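Local structure of packaging enzyme P4 (Pseudomonas phage phi6, 4BLO) at residues Thr38-Glu50 with Met170-Phe182. The protein hydrolyses nucleoside triphosphates as a hexameric RecA-like helicase and probably uses that energy to package viral RNA into the phage capsid. Sequence-based numbering, arbitrary orientation.
Sequences TVVIKTYIAAVME and MLIVCIGLGALGF
I172 meets two residues of helix 38-50 at once. Its CG2 branch sits over one face of the Y44 ring as a CH-pi contact, 3.7 Å from the centroid and 23° off the ring normal, while CD1, at the far end of the other branch, reaches V40 CG1 at 3.8 Å. With CG anti to the backbone N (chi1 178°), Y44 extends across helix 170-179, and V48 CG2 of its own helix lies over the rim of the opposite face, so aliphatic groups flank the ring on both sides. The ring runs on from I172, so that Y44 OH lies beside both methyls of V173 (CG2 at 3.7 Å) and is hydrogen-bonded to I64 O. I175 turns its CG2 to the CG2 of I41. At G176 the bare backbone lets side chains close in: I41 CG2 comes within 3.6 Å of G176 N. I45 CG1 lies 3.5 Å from G176 O. The two segment axes approach to 9.0 Å and cross at -61°. L177 crosses Y44 at about a right angle, placing CG near the ring edge at CE2, and its CD2 reaches V48 CG1. Past A179, L180 and I45 lie alongside each other pointing opposite ways, L180 CD2 3.9 Å from I45 CG2. M49 SD approaches the other methyl, L180 CD1, and M49 also packs on I10 and V13 of helix 7-22. G181, with positive phi, terminates the helix in a Schellman motif, F182 N bonding back to L177 O and G181 N to G178 O. L177 and C174 also rest on strand 184-187: helix 167-179 is a connecting helix of the alpha/beta P-loop NTPase core, and helix 38-54 packs on its outer side as an added layer.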
loop_
_atom_site.group_PDB
_atom_site.type_symbol
_atom_site.label_atom_id
_atom_site.label_comp_id
_atom_site.label_asym_id
_atom_site.label_seq_id
_atom_site.Cartn_x
_atom_site.Cartn_y
_atom_site.Cartn_z
ATOM N N THR L 38 11.398 -7.341 -32.990
ATOM C CA THR L 38 11.074 -6.776 -34.291
ATOM C C THR L 38 10.747 -7.894 -35.304
ATOM O O THR L 38 9.813 -7.729 -36.092
ATOM C CB THR L 38 12.266 -5.875 -34.687
ATOM O OG1 THR L 38 11.924 -4.524 -34.405
ATOM C CG2 THR L 38 12.733 -6.030 -36.136
ATOM N N VAL L 39 11.500 -9.022 -35.255
ATOM C CA VAL L 39 11.405 -10.190 -36.148
ATOM C C VAL L 39 9.954 -10.680 -36.262
ATOM O O VAL L 39 9.475 -10.916 -37.371
ATOM C CB VAL L 39 12.350 -11.332 -35.684
ATOM C CG1 VAL L 39 12.273 -12.543 -36.607
ATOM C CG2 VAL L 39 13.788 -10.840 -35.571
ATOM N N VAL L 40 9.259 -10.792 -35.118
ATOM C CA VAL L 40 7.868 -11.246 -35.008
ATOM C C VAL L 40 6.948 -10.365 -35.890
ATOM O O VAL L 40 6.126 -10.918 -36.625
ATOM C CB VAL L 40 7.414 -11.277 -33.514
ATOM C CG1 VAL L 40 5.991 -11.800 -33.361
ATOM C CG2 VAL L 40 8.369 -12.112 -32.670
ATOM N N ILE L 41 7.127 -9.014 -35.848
ATOM C CA ILE L 41 6.335 -8.044 -36.628
ATOM C C ILE L 41 6.590 -8.282 -38.126
ATOM O O ILE L 41 5.630 -8.338 -38.907
ATOM C CB ILE L 41 6.598 -6.568 -36.203
ATOM C CG1 ILE L 41 6.373 -6.365 -34.681
ATOM C CG2 ILE L 41 5.719 -5.605 -36.994
ATOM C CD1 ILE L 41 7.296 -5.397 -34.042
ATOM N N LYS L 42 7.876 -8.473 -38.510
ATOM C CA LYS L 42 8.274 -8.756 -39.898
ATOM C C LYS L 42 7.612 -10.051 -40.396
ATOM O O LYS L 42 7.047 -10.072 -41.490
ATOM C CB LYS L 42 9.805 -8.861 -40.034
ATOM C CG LYS L 42 10.574 -7.561 -39.810
ATOM C CD LYS L 42 12.012 -7.621 -40.346
ATOM C CE LYS L 42 12.937 -8.504 -39.535
ATOM N NZ LYS L 42 14.310 -8.518 -40.099
ATOM N N THR L 43 7.653 -11.106 -39.557
ATOM C CA THR L 43 7.072 -12.424 -39.822
ATOM C C THR L 43 5.561 -12.295 -40.039
ATOM O O THR L 43 5.018 -12.934 -40.945
ATOM C CB THR L 43 7.414 -13.398 -38.676
ATOM O OG1 THR L 43 8.813 -13.308 -38.378
ATOM C CG2 THR L 43 7.060 -14.840 -39.015
ATOM N N TYR L 44 4.896 -11.441 -39.228
ATOM C CA TYR L 44 3.461 -11.168 -39.331
ATOM C C TYR L 44 3.148 -10.510 -40.678
ATOM O O TYR L 44 2.236 -10.973 -41.355
ATOM C CB TYR L 44 2.980 -10.288 -38.166
ATOM C CG TYR L 44 1.513 -9.916 -38.234
ATOM C CD1 TYR L 44 0.523 -10.834 -37.891
ATOM C CD2 TYR L 44 1.116 -8.628 -38.586
ATOM C CE1 TYR L 44 -0.830 -10.497 -37.952
ATOM C CE2 TYR L 44 -0.236 -8.275 -38.643
ATOM C CZ TYR L 44 -1.206 -9.215 -38.328
ATOM O OH TYR L 44 -2.541 -8.874 -38.372
ATOM N N ILE L 45 3.924 -9.467 -41.077
ATOM C CA ILE L 45 3.750 -8.745 -42.348
ATOM C C ILE L 45 3.820 -9.746 -43.521
ATOM O O ILE L 45 2.905 -9.764 -44.351
ATOM C CB ILE L 45 4.767 -7.572 -42.503
ATOM C CG1 ILE L 45 4.480 -6.453 -41.475
ATOM C CG2 ILE L 45 4.765 -7.006 -43.940
ATOM C CD1 ILE L 45 5.654 -5.530 -41.166
ATOM N N ALA L 46 4.863 -10.611 -43.540
ATOM C CA ALA L 46 5.076 -11.652 -44.555
ATOM C C ALA L 46 3.877 -12.622 -44.654
ATOM O O ALA L 46 3.455 -12.960 -45.759
ATOM C CB ALA L 46 6.346 -12.423 -44.241
ATOM N N ALA L 47 3.316 -13.027 -43.501
ATOM C CA ALA L 47 2.168 -13.926 -43.411
ATOM C C ALA L 47 0.892 -13.272 -43.967
ATOM O O ALA L 47 0.118 -13.952 -44.656
ATOM C CB ALA L 47 1.950 -14.358 -41.968
ATOM N N VAL L 48 0.690 -11.959 -43.683
ATOM C CA VAL L 48 -0.462 -11.163 -44.127
ATOM C C VAL L 48 -0.408 -11.010 -45.654
ATOM O O VAL L 48 -1.417 -11.269 -46.324
ATOM C CB VAL L 48 -0.535 -9.790 -43.401
ATOM C CG1 VAL L 48 -1.513 -8.832 -44.079
ATOM C CG2 VAL L 48 -0.910 -9.974 -41.939
ATOM N N MET L 49 0.774 -10.635 -46.191
ATOM C CA MET L 49 0.988 -10.452 -47.628
ATOM C C MET L 49 0.785 -11.758 -48.399
ATOM O O MET L 49 0.194 -11.731 -49.483
ATOM C CB MET L 49 2.391 -9.879 -47.918
ATOM C CG MET L 49 2.666 -8.501 -47.294
ATOM S SD MET L 49 1.369 -7.260 -47.508
ATOM C CE MET L 49 1.673 -6.790 -49.133
ATOM N N GLU L 50 1.270 -12.891 -47.838
ATOM C CA GLU L 50 1.157 -14.207 -48.460
ATOM C C GLU L 50 -0.315 -14.624 -48.566
ATOM O O GLU L 50 -0.724 -15.161 -49.606
ATOM C CB GLU L 50 1.963 -15.254 -47.681
ATOM C CG GLU L 50 2.363 -16.436 -48.548
ATOM C CD GLU L 50 2.837 -17.663 -47.799
ATOM O OE1 GLU L 50 3.827 -17.553 -47.039
ATOM O OE2 GLU L 50 2.218 -18.738 -47.970
ATOM N N MET L 170 -1.681 -6.733 -29.915
ATOM C CA MET L 170 -2.090 -5.371 -30.269
ATOM C C MET L 170 -0.981 -4.634 -31.009
ATOM O O MET L 170 -1.229 -4.078 -32.080
ATOM C CB MET L 170 -2.509 -4.569 -29.035
ATOM C CG MET L 170 -3.287 -3.325 -29.395
ATOM S SD MET L 170 -3.064 -2.008 -28.191
ATOM C CE MET L 170 -1.404 -1.438 -28.615
ATOM N N LEU L 171 0.239 -4.655 -30.452
ATOM C CA LEU L 171 1.404 -3.996 -31.035
ATOM C C LEU L 171 1.792 -4.627 -32.374
ATOM O O LEU L 171 2.134 -3.885 -33.291
ATOM C CB LEU L 171 2.585 -4.009 -30.056
ATOM C CG LEU L 171 2.387 -3.207 -28.754
ATOM C CD1 LEU L 171 3.427 -3.572 -27.738
ATOM C CD2 LEU L 171 2.408 -1.709 -29.013
ATOM N N ILE L 172 1.683 -5.967 -32.508
ATOM C CA ILE L 172 1.989 -6.684 -33.751
ATOM C C ILE L 172 1.108 -6.148 -34.892
ATOM O O ILE L 172 1.636 -5.770 -35.939
ATOM C CB ILE L 172 1.822 -8.220 -33.572
ATOM C CG1 ILE L 172 3.004 -8.816 -32.807
ATOM C CG2 ILE L 172 1.669 -8.931 -34.916
ATOM C CD1 ILE L 172 2.753 -10.199 -32.272
ATOM N N VAL L 173 -0.218 -6.104 -34.674
ATOM C CA VAL L 173 -1.179 -5.656 -35.676
ATOM C C VAL L 173 -1.028 -4.148 -35.925
ATOM O O VAL L 173 -1.030 -3.735 -37.088
ATOM C CB VAL L 173 -2.638 -6.038 -35.310
ATOM C CG1 VAL L 173 -3.587 -5.758 -36.476
ATOM C CG2 VAL L 173 -2.740 -7.501 -34.902
ATOM N N CYS L 174 -0.863 -3.341 -34.855
ATOM C CA CYS L 174 -0.714 -1.888 -34.955
ATOM C C CYS L 174 0.553 -1.499 -35.739
ATOM O O CYS L 174 0.440 -0.758 -36.717
ATOM C CB CYS L 174 -0.730 -1.243 -33.573
ATOM S SG CYS L 174 -2.391 -1.031 -32.871
ATOM N N ILE L 175 1.743 -2.007 -35.333
ATOM C CA ILE L 175 3.018 -1.709 -36.000
ATOM C C ILE L 175 3.069 -2.388 -37.382
ATOM O O ILE L 175 3.384 -1.723 -38.367
ATOM C CB ILE L 175 4.250 -2.082 -35.121
ATOM C CG1 ILE L 175 4.259 -1.267 -33.810
ATOM C CG2 ILE L 175 5.577 -1.895 -35.888
ATOM C CD1 ILE L 175 4.997 -1.934 -32.642
ATOM N N GLY L 176 2.750 -3.676 -37.435
ATOM C CA GLY L 176 2.767 -4.457 -38.669
ATOM C C GLY L 176 1.952 -3.883 -39.802
ATOM O O GLY L 176 2.503 -3.594 -40.869
ATOM N N LEU L 177 0.639 -3.694 -39.577
ATOM C CA LEU L 177 -0.275 -3.177 -40.605
ATOM C C LEU L 177 -0.197 -1.654 -40.751
ATOM O O LEU L 177 -0.320 -1.149 -41.871
ATOM C CB LEU L 177 -1.729 -3.612 -40.352
ATOM C CG LEU L 177 -2.009 -5.131 -40.323
ATOM C CD1 LEU L 177 -3.487 -5.395 -40.178
ATOM C CD2 LEU L 177 -1.519 -5.824 -41.591
ATOM N N GLY L 178 0.019 -0.952 -39.635
ATOM C CA GLY L 178 0.119 0.503 -39.614
ATOM C C GLY L 178 1.275 1.039 -40.427
ATOM O O GLY L 178 1.130 2.077 -41.081
ATOM N N ALA L 179 2.428 0.315 -40.399
ATOM C CA ALA L 179 3.655 0.662 -41.126
ATOM C C ALA L 179 3.442 0.573 -42.621
ATOM O O ALA L 179 3.974 1.405 -43.359
ATOM C CB ALA L 179 4.804 -0.242 -40.708
ATOM N N LEU L 180 2.632 -0.408 -43.059
ATOM C CA LEU L 180 2.268 -0.656 -44.457
ATOM C C LEU L 180 1.342 0.435 -45.013
ATOM O O LEU L 180 1.154 0.500 -46.228
ATOM C CB LEU L 180 1.597 -2.033 -44.629
ATOM C CG LEU L 180 2.421 -3.268 -44.270
ATOM C CD1 LEU L 180 1.544 -4.503 -44.249
ATOM C CD2 LEU L 180 3.608 -3.459 -45.221
ATOM N N GLY L 181 0.773 1.266 -44.140
ATOM C CA GLY L 181 -0.095 2.366 -44.546
ATOM C C GLY L 181 -1.547 2.247 -44.145
ATOM O O GLY L 181 -2.313 3.187 -44.373
ATOM N N PHE L 182 -1.933 1.115 -43.518
ATOM C CA PHE L 182 -3.300 0.889 -43.067
ATOM C C PHE L 182 -3.679 1.794 -41.926
ATOM O O PHE L 182 -2.839 2.101 -41.084
ATOM C CB PHE L 182 -3.510 -0.572 -42.624
ATOM C CG PHE L 182 -3.540 -1.564 -43.753
ATOM C CD1 PHE L 182 -4.684 -1.727 -44.523
ATOM C CD2 PHE L 182 -2.427 -2.333 -44.049
ATOM C CE1 PHE L 182 -4.711 -2.641 -45.581
ATOM C CE2 PHE L 182 -2.452 -3.247 -45.096
ATOM C CZ PHE L 182 -3.595 -3.396 -45.859
#